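Local atomic coordinates of galactan 1,3-beta-galactosidase (PDB entry 7BYS), a protein that probably catalyses the exo-type release of galactose from beta-1,3-galactan chains, combining a family 43 glycoside hydrolase module with a carbohydrate-binding module. Residues 59-62 / 63-66; 86-89 / 90-93; 127-131 / 132-136; 143-146 / 147-151. All coordinates share one frame; numbering follows the deposited sequence.

Contact 1 (59-62 / 63-66)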
ATOM      1  N   TRP A  59      11.102   7.179  -9.362  1.00 12.58           N
ATOM      2  CA  TRP A  59       9.937   7.992  -9.677  1.00 11.27           C
ATOM      3  C   TRP A  59      10.330   9.459  -9.702  1.00 11.78           C
ATOM      4  O   TRP A  59      10.941   9.959  -8.749  1.00 13.92           O
ATOM      5  CB  TRP A  59       8.829   7.764  -8.643  1.00 11.93           C
ATOM      6  CG  TRP A  59       8.239   6.390  -8.720  1.00 10.60           C
ATOM      7  CD1 TRP A  59       8.505   5.324  -7.909  1.00 14.64           C
ATOM      8  CD2 TRP A  59       7.271   5.939  -9.676  1.00 10.66           C
ATOM      9  NE1 TRP A  59       7.765   4.233  -8.305  1.00 11.59           N
ATOM     10  CE2 TRP A  59       7.006   4.576  -9.394  1.00 10.34           C
ATOM     11  CE3 TRP A  59       6.615   6.551 -10.750  1.00 11.25           C
ATOM     12  CZ2 TRP A  59       6.092   3.822 -10.142  1.00 10.76           C
ATOM     13  CZ3 TRP A  59       5.710   5.797 -11.500  1.00 10.12           C
ATOM     14  CH2 TRP A  59       5.461   4.447 -11.189  1.00 11.49           C
ATOM     15  N   SER A  60       9.974  10.138 -10.785  1.00 11.24           N
ATOM     16  CA  SER A  60      10.301  11.539 -10.999  1.00 12.21           C
ATOM     17  C   SER A  60       9.023  12.359 -10.872  1.00 12.06           C
ATOM     18  O   SER A  60       8.069  12.139 -11.624  1.00 13.31           O
ATOM     19  CB  SER A  60      10.894  11.704 -12.398  0.55 14.59           C
ATOM     20  OG  SER A  60      11.363  13.020 -12.610  0.55 15.99           O
ATOM     21  N   ARG A  61       9.005  13.300  -9.930  1.00 11.89           N
ATOM     22  CA  ARG A  61       7.799  14.079  -9.678  1.00 11.93           C
ATOM     23  C   ARG A  61       7.608  15.175 -10.721  1.00 15.22           C
ATOM     24  O   ARG A  61       8.497  16.009 -10.937  1.00 14.65           O
ATOM     25  CB  ARG A  61       7.809  14.670  -8.271  1.00 10.16           C
ATOM     26  CG  ARG A  61       6.451  15.218  -7.913  1.00 10.79           C
ATOM     27  CD  ARG A  61       6.332  15.631  -6.473  1.00 11.86           C
ATOM     28  NE  ARG A  61       4.951  16.005  -6.202  1.00 12.64           N
ATOM     29  CZ  ARG A  61       4.456  16.296  -5.005  1.00 14.31           C
ATOM     30  NH1 ARG A  61       5.240  16.251  -3.932  1.00 18.41           N
ATOM     31  NH2 ARG A  61       3.174  16.638  -4.882  1.00 13.54           N
ATOM     32  N   GLN A  62       6.448  15.169 -11.366  1.00 12.68           N
ATOM     33  CA  GLN A  62       6.055  16.224 -12.286  1.00 10.61           C
ATOM     34  C   GLN A  62       5.129  17.194 -11.568  1.00 11.81           C
ATOM     35  O   GLN A  62       4.767  17.002 -10.403  1.00 12.08           O
ATOM     36  CB  GLN A  62       5.360  15.629 -13.518  1.00 14.11           C
ATOM     37  CG  GLN A  62       6.054  14.405 -14.080  1.00 13.60           C
ATOM     38  CD  GLN A  62       7.445  14.721 -14.570  1.00 16.30           C
ATOM     39  OE1 GLN A  62       7.647  15.689 -15.303  1.00 16.88           O
ATOM     40  NE2 GLN A  62       8.418  13.904 -14.169  1.00 16.65           N
ATOM     41  N   ASN A  63       4.756  18.263 -12.267  1.00 13.28           N
ATOM     42  CA  ASN A  63       3.763  19.173 -11.715  1.00 13.37           C
ATOM     43  C   ASN A  63       2.493  18.399 -11.352  1.00 12.95           C
ATOM     44  O   ASN A  63       2.149  17.397 -11.983  1.00 13.20           O
ATOM     45  CB  ASN A  63       3.472  20.294 -12.720  1.00 14.50           C
ATOM     46  CG  ASN A  63       4.674  21.213 -12.927  1.00 16.81           C
ATOM     47  OD1 ASN A  63       5.211  21.771 -11.970  1.00 19.16           O
ATOM     48  ND2 ASN A  63       5.108  21.358 -14.174  1.00 17.76           N
ATOM     49  N   ASP A  64       1.812  18.850 -10.302  1.00 11.81           N
ATOM     50  CA  ASP A  64       0.630  18.142  -9.826  1.00 12.81           C
ATOM     51  C   ASP A  64      -0.414  18.007 -10.929  1.00 13.33           C
ATOM     52  O   ASP A  64      -0.615  18.915 -11.740  1.00 14.47           O
ATOM     53  CB  ASP A  64       0.028  18.873  -8.628  1.00 11.88           C
ATOM     54  CG  ASP A  64       0.893  18.774  -7.386  1.00 12.44           C
ATOM     55  OD1 ASP A  64       1.641  17.785  -7.246  1.00 13.93           O
ATOM     56  OD2 ASP A  64       0.805  19.691  -6.539  1.00 15.04           O
ATOM     57  N   ALA A  65      -1.084  16.858 -10.951  1.00 11.13           N
ATOM     58  CA  ALA A  65      -2.105  16.622 -11.961  1.00 10.26           C
ATOM     59  C   ALA A  65      -3.421  17.323 -11.634  1.00 12.03           C
ATOM     60  O   ALA A  65      -4.170  17.685 -12.550  1.00 11.74           O
ATOM     61  CB  ALA A  65      -2.345  15.120 -12.113  1.00 11.61           C
ATOM     62  N   LEU A  66      -3.736  17.505 -10.353  1.00 10.72           N
ATOM     63  CA  LEU A  66      -4.966  18.184  -9.959  1.00 11.09           C
ATOM     64  C   LEU A  66      -4.691  19.045  -8.736  1.00 11.07           C
ATOM     65  O   LEU A  66      -4.023  18.611  -7.792  1.00 13.92           O
ATOM     66  CB  LEU A  66      -6.125  17.199  -9.682  1.00 12.26           C
ATOM     67  CG  LEU A  66      -7.490  17.875  -9.531  1.00 12.48           C
ATOM     68  CD1 LEU A  66      -7.937  18.399 -10.882  1.00 13.11           C
ATOM     69  CD2 LEU A  66      -8.515  16.910  -8.950  1.00 12.60           C
TER
HETATM   70  O   HOH W   1       3.126  15.960  -8.548  1.00 11.52           O
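R61 and D64 join side chains across the bend where the chain leaves strand 60-61, an edge strand of the first four-stranded sheet, or blade, of the five-bladed beta-propeller expected of family 43. N63, whose CB bond points away from the first segment, adds little beyond its backbone: it and D64 both have polyproline-like torsions, which keep the chain drawn out instead of folding it into a tight turn. The gap between R61 and D64 is spanned by the R61 side chain, extended from CG to NE. D64 receives it with CG anti to its carbonyl carbon (chi1 -70°), offering OD1 to R61 NH2 at 3.0 Å on the syn lone pair. This salt bridge is not a flat, two-pronged pairing: the guanidinium and carboxylate planes are turned 44° apart, and a single nitrogen does the work. The same NH2 also pairs with D37, so R61 is shared between two acids, which probably fixes its rotation. A65 and L66 then both face V48 in a classic beta bulge; A65 packs on F34 and M96 and L66 on F98, carrying the chain toward the next sheet. One water ties the polar groups together, lying in the guanidinium plane 3.0 Å from R61 NE and donating to D64 OD1 at 2.7 Å and to Q62 O, also at 2.7 Å. Q62 itself folds back at chi2, and its NE2 donates to S60 O at 3.1 Å from above that carbonyl's plane.

Contact 2 (86-89 / 90-93); sequences IFNQ and KNSE
The side-chain amides of N88 and N91 lie almost parallel, their planes 13° apart, while the F87 ring slants against the backbone of S92 and E93 with its CE1 3.6 Å from E93 N. These flat groups flank a tight beta hairpin joining strand 79-88 to strand 93-101, in which S92 and E93 both face N88 as a G1 beta bulge. S92 takes the positive phi that this bulge needs. N88 and E93 form an antiparallel hydrogen-bonded pair: N88 N gives to E93 O at 2.7 Å, and E93 N returns a bond to N88 O at 3.1 Å. What distinguishes N88 is its side chain. With CG anti to the backbone N (chi1 -172°), it swings OD1 across the mouth of the turn, where the oxygen accepts N91 N at 2.9 Å, the donor lying in the plane of the amide carbonyl. The other branch, N88 ND2, is held by A169 O, so both ends of this buried amide are satisfied. A water donates to Q89 O at 3.0 Å. E93 OE1 bonds to Y172 OH. K90 NZ and N91 ND2 both bond to N170 OD1; bends at chi3 and chi4 of K90 also bring its NZ to 2.8 Å from N91 OD1.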
ATOM      1  N   ILE A  86      -7.411   6.780 -16.809  1.00  8.52           N
ATOM      2  CA  ILE A  86      -7.377   5.936 -17.997  1.00  9.61           C
ATOM      3  C   ILE A  86      -7.406   6.810 -19.247  1.00  8.98           C
ATOM      4  O   ILE A  86      -7.913   7.936 -19.233  1.00 10.04           O
ATOM      5  CB  ILE A  86      -8.511   4.884 -18.024  1.00  9.94           C
ATOM      6  CG1 ILE A  86      -9.882   5.550 -17.930  1.00 10.23           C
ATOM      7  CG2 ILE A  86      -8.321   3.842 -16.916  1.00 10.91           C
ATOM      8  CD1 ILE A  86     -11.026   4.559 -18.072  1.00 12.21           C
ATOM      9  N   PHE A  87      -6.861   6.282 -20.341  1.00  9.74           N
ATOM     10  CA  PHE A  87      -6.801   7.013 -21.603  1.00  9.22           C
ATOM     11  C   PHE A  87      -7.971   6.616 -22.488  1.00  8.95           C
ATOM     12  O   PHE A  87      -8.207   5.423 -22.723  1.00 10.43           O
ATOM     13  CB  PHE A  87      -5.486   6.738 -22.328  1.00 11.13           C
ATOM     14  CG  PHE A  87      -5.349   7.467 -23.643  1.00 10.40           C
ATOM     15  CD1 PHE A  87      -5.205   8.848 -23.677  1.00 11.91           C
ATOM     16  CD2 PHE A  87      -5.366   6.767 -24.839  1.00 12.73           C
ATOM     17  CE1 PHE A  87      -5.066   9.520 -24.894  1.00 11.08           C
ATOM     18  CE2 PHE A  87      -5.231   7.433 -26.053  1.00 15.01           C
ATOM     19  CZ  PHE A  87      -5.075   8.802 -26.074  1.00 12.74           C
ATOM     20  N   ASN A  88      -8.689   7.617 -22.975  1.00 10.07           N
ATOM     21  CA  ASN A  88      -9.799   7.421 -23.899  1.00 10.71           C
ATOM     22  C   ASN A  88      -9.288   7.600 -25.329  1.00 11.56           C
ATOM     23  O   ASN A  88      -8.941   8.716 -25.741  1.00 11.70           O
ATOM     24  CB  ASN A  88     -10.915   8.409 -23.592  1.00 10.13           C
ATOM     25  CG  ASN A  88     -12.165   8.120 -24.389  1.00 12.23           C
ATOM     26  OD1 ASN A  88     -12.210   8.373 -25.589  1.00 14.00           O
ATOM     27  ND2 ASN A  88     -13.175   7.569 -23.737  1.00 11.10           N
ATOM     28  N   GLN A  89      -9.225   6.493 -26.070  1.00 12.32           N
ATOM     29  CA  GLN A  89      -8.714   6.518 -27.440  1.00 13.39           C
ATOM     30  C   GLN A  89      -9.630   7.291 -28.380  1.00 16.56           C
ATOM     31  O   GLN A  89      -9.150   8.013 -29.262  1.00 16.55           O
ATOM     32  CB  GLN A  89      -8.511   5.090 -27.947  1.00 16.80           C
ATOM     33  CG  GLN A  89      -7.345   4.388 -27.273  1.00 20.55           C
ATOM     34  CD  GLN A  89      -6.961   3.070 -27.928  1.00 35.96           C
ATOM     35  OE1 GLN A  89      -6.100   2.346 -27.424  1.00 39.08           O
ATOM     36  NE2 GLN A  89      -7.596   2.751 -29.050  1.00 32.43           N
ATOM     37  N   LYS A  90     -10.946   7.138 -28.225  1.00 15.28           N
ATOM     38  CA  LYS A  90     -11.881   7.825 -29.112  1.00 14.49           C
ATOM     39  C   LYS A  90     -11.667   9.335 -29.087  1.00 15.76           C
ATOM     40  O   LYS A  90     -11.718   9.995 -30.134  1.00 16.28           O
ATOM     41  CB  LYS A  90     -13.323   7.481 -28.717  1.00 16.19           C
ATOM     42  CG  LYS A  90     -14.389   8.224 -29.518  1.00 20.90           C
ATOM     43  CD  LYS A  90     -15.801   7.803 -29.112  1.00 23.31           C
ATOM     44  CE  LYS A  90     -16.276   8.517 -27.853  1.00 15.67           C
ATOM     45  NZ  LYS A  90     -16.553   9.967 -28.042  1.00 20.52           N
ATOM     46  N   ASN A  91     -11.411   9.904 -27.907  1.00 12.90           N
ATOM     47  CA  ASN A  91     -11.290  11.345 -27.737  1.00 12.70           C
ATOM     48  C   ASN A  91      -9.847  11.809 -27.587  1.00 12.95           C
ATOM     49  O   ASN A  91      -9.612  13.018 -27.486  1.00 14.95           O
ATOM     50  CB  ASN A  91     -12.092  11.798 -26.512  1.00 12.61           C
ATOM     51  CG  ASN A  91     -13.562  11.462 -26.628  1.00 18.15           C
ATOM     52  OD1 ASN A  91     -14.109  11.385 -27.727  1.00 18.00           O
ATOM     53  ND2 ASN A  91     -14.216  11.271 -25.490  1.00 14.59           N
ATOM     54  N   SER A  92      -8.889  10.881 -27.565  1.00 11.48           N
ATOM     55  CA  SER A  92      -7.483  11.186 -27.278  1.00 11.90           C
ATOM     56  C   SER A  92      -7.347  12.011 -25.999  1.00 14.67           C
ATOM     57  O   SER A  92      -6.685  13.051 -25.959  1.00 13.85           O
ATOM     58  CB  SER A  92      -6.803  11.868 -28.466  0.61 15.17           C
ATOM     59  OG  SER A  92      -6.950  11.083 -29.637  0.61 16.01           O
ATOM     60  N   GLU A  93      -7.989  11.536 -24.936  1.00 11.34           N
ATOM     61  CA  GLU A  93      -8.110  12.295 -23.705  1.00 12.42           C
ATOM     62  C   GLU A  93      -7.845  11.386 -22.516  1.00 11.52           C
ATOM     63  O   GLU A  93      -8.308  10.240 -22.482  1.00 10.24           O
ATOM     64  CB  GLU A  93      -9.533  12.843 -23.592  1.00 12.93           C
ATOM     65  CG  GLU A  93      -9.745  13.798 -22.449  1.00 16.14           C
ATOM     66  CD  GLU A  93     -11.098  14.464 -22.511  1.00 16.70           C
ATOM     67  OE1 GLU A  93     -12.124  13.743 -22.427  1.00 17.75           O
ATOM     68  OE2 GLU A  93     -11.143  15.706 -22.654  1.00 19.72           O
TER
HETATM   69  O   HOH W   2      -6.306   8.712 -29.886  1.00 34.32           O

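Contact 3 (127-131 / 132-136); sequences SFKPL and GADSR
K129 lays its aliphatic chain over the backbone of G132 and A133, with CB 3.2 Å from A133 O and CD 3.7 Å from G132 O. Beyond them the chain bends at chi4 (-69°), which delivers NZ to D134 OD1 at 2.8 Å. The two side chains run alongside each other in the same direction, and the ammonium meets OD1 on its anti side, 33° out of the carboxylate plane. NZ is also taken by the carbonyls of A107 and A108. The second carboxylate oxygen, D134 OD2, is met by R136 NH1 at 3.0 Å from above the plane and by the backbone N of N158; one acid thus serves two cations, which probably favours its ionised state. With a leucine in place of K129, D134 OD1 would probably be left without its charged mate and the A107 and A108 carbonyls without this donor. Apolar packing sits on another part of the turn, where P130 CG rests 3.6 Å from S135 CB. The chain reverses through two successive turns, G132 N bonding to K129 O and A133 N to P130 O, each at 3.0 Å. L131 and G132 both adopt positive phi, which suits the glycine, and L131 projects to touch the sugar linked to N173. The salt-bridge network of K129, D134 and R136 lies in a blade-to-blade connection of the family 43 beta-propeller, running from strand 123-128 to strand 138-142 just before D137, a residue that contacts galactose in the bound enzyme.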
ATOM      1  N   SER A 127     -18.501  17.011  -9.632  1.00 13.31           N
ATOM      2  CA  SER A 127     -18.730  15.801  -8.859  1.00 13.70           C
ATOM      3  C   SER A 127     -20.203  15.411  -8.888  1.00 15.23           C
ATOM      4  O   SER A 127     -21.086  16.269  -9.023  1.00 16.91           O
ATOM      5  CB  SER A 127     -18.265  15.987  -7.414  1.00 13.18           C
ATOM      6  OG  SER A 127     -16.887  16.328  -7.378  1.00 14.21           O
ATOM      7  N   PHE A 128     -20.470  14.112  -8.742  1.00 13.81           N
ATOM      8  CA  PHE A 128     -21.840  13.619  -8.805  1.00 13.32           C
ATOM      9  C   PHE A 128     -21.947  12.247  -8.145  1.00 13.57           C
ATOM     10  O   PHE A 128     -20.942  11.587  -7.865  1.00 12.23           O
ATOM     11  CB  PHE A 128     -22.348  13.580 -10.254  1.00 12.26           C
ATOM     12  CG  PHE A 128     -21.526  12.696 -11.165  1.00 14.43           C
ATOM     13  CD1 PHE A 128     -20.399  13.184 -11.814  1.00 14.84           C
ATOM     14  CD2 PHE A 128     -21.879  11.380 -11.363  1.00 14.60           C
ATOM     15  CE1 PHE A 128     -19.654  12.366 -12.648  1.00 17.78           C
ATOM     16  CE2 PHE A 128     -21.134  10.558 -12.193  1.00 15.78           C
ATOM     17  CZ  PHE A 128     -20.023  11.058 -12.832  1.00 15.20           C
ATOM     18  N   LYS A 129     -23.198  11.838  -7.867  1.00 14.35           N
ATOM     19  CA  LYS A 129     -23.489  10.490  -7.387  1.00 14.38           C
ATOM     20  C   LYS A 129     -23.792   9.588  -8.573  1.00 14.67           C
ATOM     21  O   LYS A 129     -24.736   9.875  -9.329  1.00 17.25           O
ATOM     22  CB  LYS A 129     -24.694  10.502  -6.465  1.00 14.72           C
ATOM     23  CG  LYS A 129     -24.432  11.070  -5.077  1.00 17.06           C
ATOM     24  CD  LYS A 129     -25.630  10.804  -4.170  1.00 22.93           C
ATOM     25  CE  LYS A 129     -25.351  11.174  -2.727  1.00 29.08           C
ATOM     26  NZ  LYS A 129     -24.361  10.263  -2.105  1.00 22.53           N
ATOM     27  N   PRO A 130     -23.054   8.492  -8.764  1.00 13.97           N
ATOM     28  CA  PRO A 130     -23.296   7.614  -9.921  1.00 16.14           C
ATOM     29  C   PRO A 130     -24.650   6.919  -9.833  1.00 15.24           C
ATOM     30  O   PRO A 130     -24.963   6.246  -8.845  1.00 15.26           O
ATOM     31  CB  PRO A 130     -22.145   6.605  -9.851  1.00 17.06           C
ATOM     32  CG  PRO A 130     -21.695   6.638  -8.439  1.00 18.88           C
ATOM     33  CD  PRO A 130     -21.916   8.041  -7.949  1.00 14.40           C
ATOM     34  N   LEU A 131     -25.447   7.082 -10.891  1.00 13.57           N
ATOM     35  CA  LEU A 131     -26.847   6.643 -10.927  1.00 14.29           C
ATOM     36  C   LEU A 131     -27.637   7.133  -9.717  1.00 16.85           C
ATOM     37  O   LEU A 131     -28.640   6.522  -9.329  1.00 18.72           O
ATOM     38  CB  LEU A 131     -26.977   5.129 -11.119  1.00 17.80           C
ATOM     39  CG  LEU A 131     -26.158   4.585 -12.296  1.00 16.63           C
ATOM     40  CD1 LEU A 131     -26.181   3.086 -12.294  1.00 22.74           C
ATOM     41  CD2 LEU A 131     -26.665   5.128 -13.633  1.00 23.92           C
ATOM     42  N   GLY A 132     -27.189   8.229  -9.108  1.00 16.20           N
ATOM     43  CA  GLY A 132     -27.852   8.805  -7.963  1.00 15.81           C
ATOM     44  C   GLY A 132     -27.557   8.139  -6.634  1.00 19.38           C
ATOM     45  O   GLY A 132     -28.120   8.562  -5.620  1.00 20.99           O
ATOM     46  N   ALA A 133     -26.704   7.121  -6.603  1.00 15.92           N
ATOM     47  CA  ALA A 133     -26.395   6.387  -5.381  1.00 12.69           C
ATOM     48  C   ALA A 133     -25.025   6.792  -4.853  1.00 13.49           C
ATOM     49  O   ALA A 133     -24.236   7.439  -5.541  1.00 13.21           O
ATOM     50  CB  ALA A 133     -26.442   4.875  -5.636  1.00 15.93           C
ATOM     51  N   ASP A 134     -24.765   6.409  -3.603  1.00 13.68           N
ATOM     52  CA  ASP A 134     -23.496   6.711  -2.958  1.00 12.96           C
ATOM     53  C   ASP A 134     -22.338   6.086  -3.718  1.00 10.42           C
ATOM     54  O   ASP A 134     -22.429   4.976  -4.255  1.00 11.67           O
ATOM     55  CB  ASP A 134     -23.451   6.084  -1.564  1.00 12.20           C
ATOM     56  CG  ASP A 134     -24.330   6.790  -0.561  1.00 16.37           C
ATOM     57  OD1 ASP A 134     -24.958   7.821  -0.903  1.00 16.51           O
ATOM     58  OD2 ASP A 134     -24.386   6.295   0.590  1.00 16.58           O
ATOM     59  N   SER A 135     -21.218   6.796  -3.706  1.00 10.38           N
ATOM     60  CA  SER A 135     -19.934   6.224  -4.092  1.00 10.21           C
ATOM     61  C   SER A 135     -18.890   6.776  -3.138  1.00 10.00           C
ATOM     62  O   SER A 135     -18.723   7.996  -3.038  1.00 10.11           O
ATOM     63  CB  SER A 135     -19.597   6.590  -5.539  1.00 11.37           C
ATOM     64  OG  SER A 135     -18.345   6.048  -5.933  1.00 10.99           O
ATOM     65  N   ARG A 136     -18.188   5.883  -2.438  1.00  9.50           N
ATOM     66  CA  ARG A 136     -17.103   6.304  -1.561  1.00 11.54           C
ATOM     67  C   ARG A 136     -15.782   5.769  -2.107  1.00 10.37           C
ATOM     68  O   ARG A 136     -15.339   6.242  -3.155  1.00 10.11           O
ATOM     69  CB  ARG A 136     -17.404   5.977  -0.094  1.00  9.58           C
ATOM     70  CG  ARG A 136     -18.459   6.916   0.470  1.00 11.02           C
ATOM     71  CD  ARG A 136     -18.764   6.634   1.935  1.00 12.13           C
ATOM     72  NE  ARG A 136     -19.725   7.588   2.483  1.00 14.56           N
ATOM     73  CZ  ARG A 136     -21.045   7.481   2.360  1.00 12.48           C
ATOM     74  NH1 ARG A 136     -21.593   6.480   1.688  1.00 14.67           N
ATOM     75  NH2 ARG A 136     -21.829   8.411   2.897  1.00 15.05           N
TER

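Contact 4 (143-146 / 147-151)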
ATOM      1  N   ASP A 143     -11.082  -2.414 -19.498  1.00  9.37           N
ATOM      2  CA  ASP A 143     -10.931  -3.719 -20.117  1.00  9.55           C
ATOM      3  C   ASP A 143     -10.128  -3.599 -21.408  1.00 11.23           C
ATOM      4  O   ASP A 143      -9.882  -2.508 -21.931  1.00 11.76           O
ATOM      5  CB  ASP A 143     -12.313  -4.313 -20.391  1.00 10.95           C
ATOM      6  CG  ASP A 143     -12.334  -5.834 -20.335  1.00 10.80           C
ATOM      7  OD1 ASP A 143     -11.260  -6.468 -20.265  1.00 13.66           O
ATOM      8  OD2 ASP A 143     -13.464  -6.386 -20.358  1.00 14.83           O
ATOM      9  N   ASP A 144      -9.719  -4.757 -21.934  1.00 12.36           N
ATOM     10  CA  ASP A 144      -8.922  -4.818 -23.154  1.00 13.00           C
ATOM     11  C   ASP A 144      -9.720  -5.355 -24.336  1.00 17.26           C
ATOM     12  O   ASP A 144      -9.142  -5.912 -25.278  1.00 17.58           O
ATOM     13  CB  ASP A 144      -7.615  -5.592 -22.934  1.00 15.51           C
ATOM     14  CG  ASP A 144      -7.839  -7.048 -22.556  1.00 16.71           C
ATOM     15  OD1 ASP A 144      -9.000  -7.485 -22.412  1.00 16.50           O
ATOM     16  OD2 ASP A 144      -6.828  -7.772 -22.402  1.00 18.80           O
ATOM     17  N   ASP A 145     -11.037  -5.207 -24.295  1.00 15.03           N
ATOM     18  CA  ASP A 145     -11.853  -5.418 -25.478  1.00 17.34           C
ATOM     19  C   ASP A 145     -11.616  -4.292 -26.481  1.00 19.26           C
ATOM     20  O   ASP A 145     -10.864  -3.347 -26.234  1.00 15.11           O
ATOM     21  CB  ASP A 145     -13.324  -5.515 -25.089  1.00 15.82           C
ATOM     22  CG  ASP A 145     -13.848  -4.246 -24.433  1.00 20.01           C
ATOM     23  OD1 ASP A 145     -13.077  -3.528 -23.757  1.00 16.44           O
ATOM     24  OD2 ASP A 145     -15.054  -3.971 -24.584  1.00 27.05           O
ATOM     25  N   SER A 146     -12.274  -4.402 -27.640  1.00 24.23           N
ATOM     26  CA  SER A 146     -12.017  -3.461 -28.727  1.00 25.30           C
ATOM     27  C   SER A 146     -12.397  -2.036 -28.341  1.00 22.82           C
ATOM     28  O   SER A 146     -11.707  -1.081 -28.712  1.00 22.62           O
ATOM     29  CB  SER A 146     -12.755  -3.901 -29.996  1.00 26.70           C
ATOM     30  OG  SER A 146     -14.035  -4.424 -29.685  1.00 40.92           O
ATOM     31  N   ALA A 147     -13.480  -1.875 -27.583  1.00 21.69           N
ATOM     32  CA  ALA A 147     -13.914  -0.554 -27.156  1.00 21.53           C
ATOM     33  C   ALA A 147     -13.169  -0.048 -25.929  1.00 19.81           C
ATOM     34  O   ALA A 147     -13.393   1.099 -25.527  1.00 22.51           O
ATOM     35  CB  ALA A 147     -15.422  -0.544 -26.888  1.00 23.91           C
ATOM     36  N   GLN A 148     -12.285  -0.854 -25.339  1.00 16.02           N
ATOM     37  CA  GLN A 148     -11.647  -0.507 -24.070  1.00 13.05           C
ATOM     38  C   GLN A 148     -12.702  -0.045 -23.069  1.00 14.38           C
ATOM     39  O   GLN A 148     -12.638   1.055 -22.513  1.00 16.42           O
ATOM     40  CB  GLN A 148     -10.532   0.520 -24.258  1.00 17.79           C
ATOM     41  CG  GLN A 148      -9.436   0.084 -25.225  0.52 15.19           C
ATOM     42  CD  GLN A 148      -9.615   0.676 -26.605  0.52 23.59           C
ATOM     43  OE1 GLN A 148     -10.233   1.727 -26.764  0.52 18.28           O
ATOM     44  NE2 GLN A 148      -9.074   0.000 -27.613  0.52 24.76           N
ATOM     45  N   THR A 149     -13.707  -0.894 -22.877  1.00 11.11           N
ATOM     46  CA  THR A 149     -14.822  -0.543 -22.020  1.00 11.40           C
ATOM     47  C   THR A 149     -14.325  -0.375 -20.589  1.00  8.95           C
ATOM     48  O   THR A 149     -13.536  -1.185 -20.088  1.00 10.71           O
ATOM     49  CB  THR A 149     -15.877  -1.646 -22.090  1.00 12.51           C
ATOM     50  OG1 THR A 149     -16.211  -1.898 -23.467  1.00 14.65           O
ATOM     51  CG2 THR A 149     -17.121  -1.230 -21.349  1.00 12.81           C
ATOM     52  N   ALA A 150     -14.778   0.690 -19.937  1.00  9.14           N
ATOM     53  CA  ALA A 150     -14.325   1.019 -18.596  1.00  9.72           C
ATOM     54  C   ALA A 150     -15.471   0.910 -17.598  1.00 11.00           C
ATOM     55  O   ALA A 150     -16.657   1.026 -17.950  1.00  9.83           O
ATOM     56  CB  ALA A 150     -13.714   2.421 -18.565  1.00 11.87           C
ATOM     57  N   TYR A 151     -15.093   0.691 -16.334  1.00  9.03           N
ATOM     58  CA  TYR A 151     -16.034   0.414 -15.259  1.00  8.09           C
ATOM     59  C   TYR A 151     -15.628   1.149 -13.992  1.00  8.19           C
ATOM     60  O   TYR A 151     -14.438   1.213 -13.653  1.00  9.27           O
ATOM     61  CB  TYR A 151     -16.050  -1.093 -14.961  1.00 10.06           C
ATOM     62  CG  TYR A 151     -16.457  -1.922 -16.146  1.00  9.91           C
ATOM     63  CD1 TYR A 151     -15.550  -2.241 -17.147  1.00  9.27           C
ATOM     64  CD2 TYR A 151     -17.765  -2.378 -16.269  1.00  9.43           C
ATOM     65  CE1 TYR A 151     -15.931  -2.991 -18.247  1.00 11.50           C
ATOM     66  CE2 TYR A 151     -18.157  -3.141 -17.355  1.00 11.92           C
ATOM     67  CZ  TYR A 151     -17.243  -3.441 -18.340  1.00 13.01           C
ATOM     68  OH  TYR A 151     -17.643  -4.209 -19.417  1.00 14.05           O
TER
HETATM   69  O   HOH W   3     -15.797  -5.121 -21.089  1.00 18.34           O
HETATM   70  O   HOH W   4      -8.322  -2.942 -27.002  1.00 27.03           O
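D143 N bonds to T149 O at 2.8 Å, and two residues further in on one side and one on the other the chain closes a type I beta turn, in which Q148 N reaches D145 O at 3.0 Å. The two segments run nearly antiparallel, 162° apart end to end. Q148 has positive phi, and its CA approaches D143 O at 3.4 Å as a CA-H...O contact across the reversal. Inside this frame, D145 grips T149 with both carboxylate oxygens: OD1 accepts T149 N at 2.8 Å and OD2 accepts T149 OG1 at 2.6 Å, each on its syn lone pair. A chi1 of 62°, with CG lodged between the backbone N and the carbonyl carbon, folds the acid over the turn to do this. The result closes the hairpin between strands 138-142 and 150-156, the first two strands of one four-stranded propeller blade. A leucine in place of D145 would probably leave T149 N and OG1 without these acceptors and set the hydroxyl free to turn. D143 works on the other strand end: its OD1 forms a salt bridge with K193, while OD2 bonds to Y198 OH and a water. That water, in the plane of the Y151 ring, also bonds Y151 OH at 2.7 Å, and D143 CB comes up to the ring edge. A second water donates to D145 O at 2.7 Å.

How the contacts relate
None of the four contacts is a buried core: contacts 1 and 4 lie at the surface, contacts 2 and 3 are partly buried. Contacts 2 and 4 are hairpin ends of successive sheets and touch, with I86 CD1 3.5 Å from A150 CB; contacts 1 and 3 are instead stretches leading from one sheet to the next. Contacts 2 and 3 share the sheet from strand 79-88 to 123-128, their centres about 23 Å apart. Chemistry follows place: the linkers are tied by charged pairs between side chains, whereas in the hairpins an asparagine or an aspartate accepts backbone N-H groups in or just after the turn.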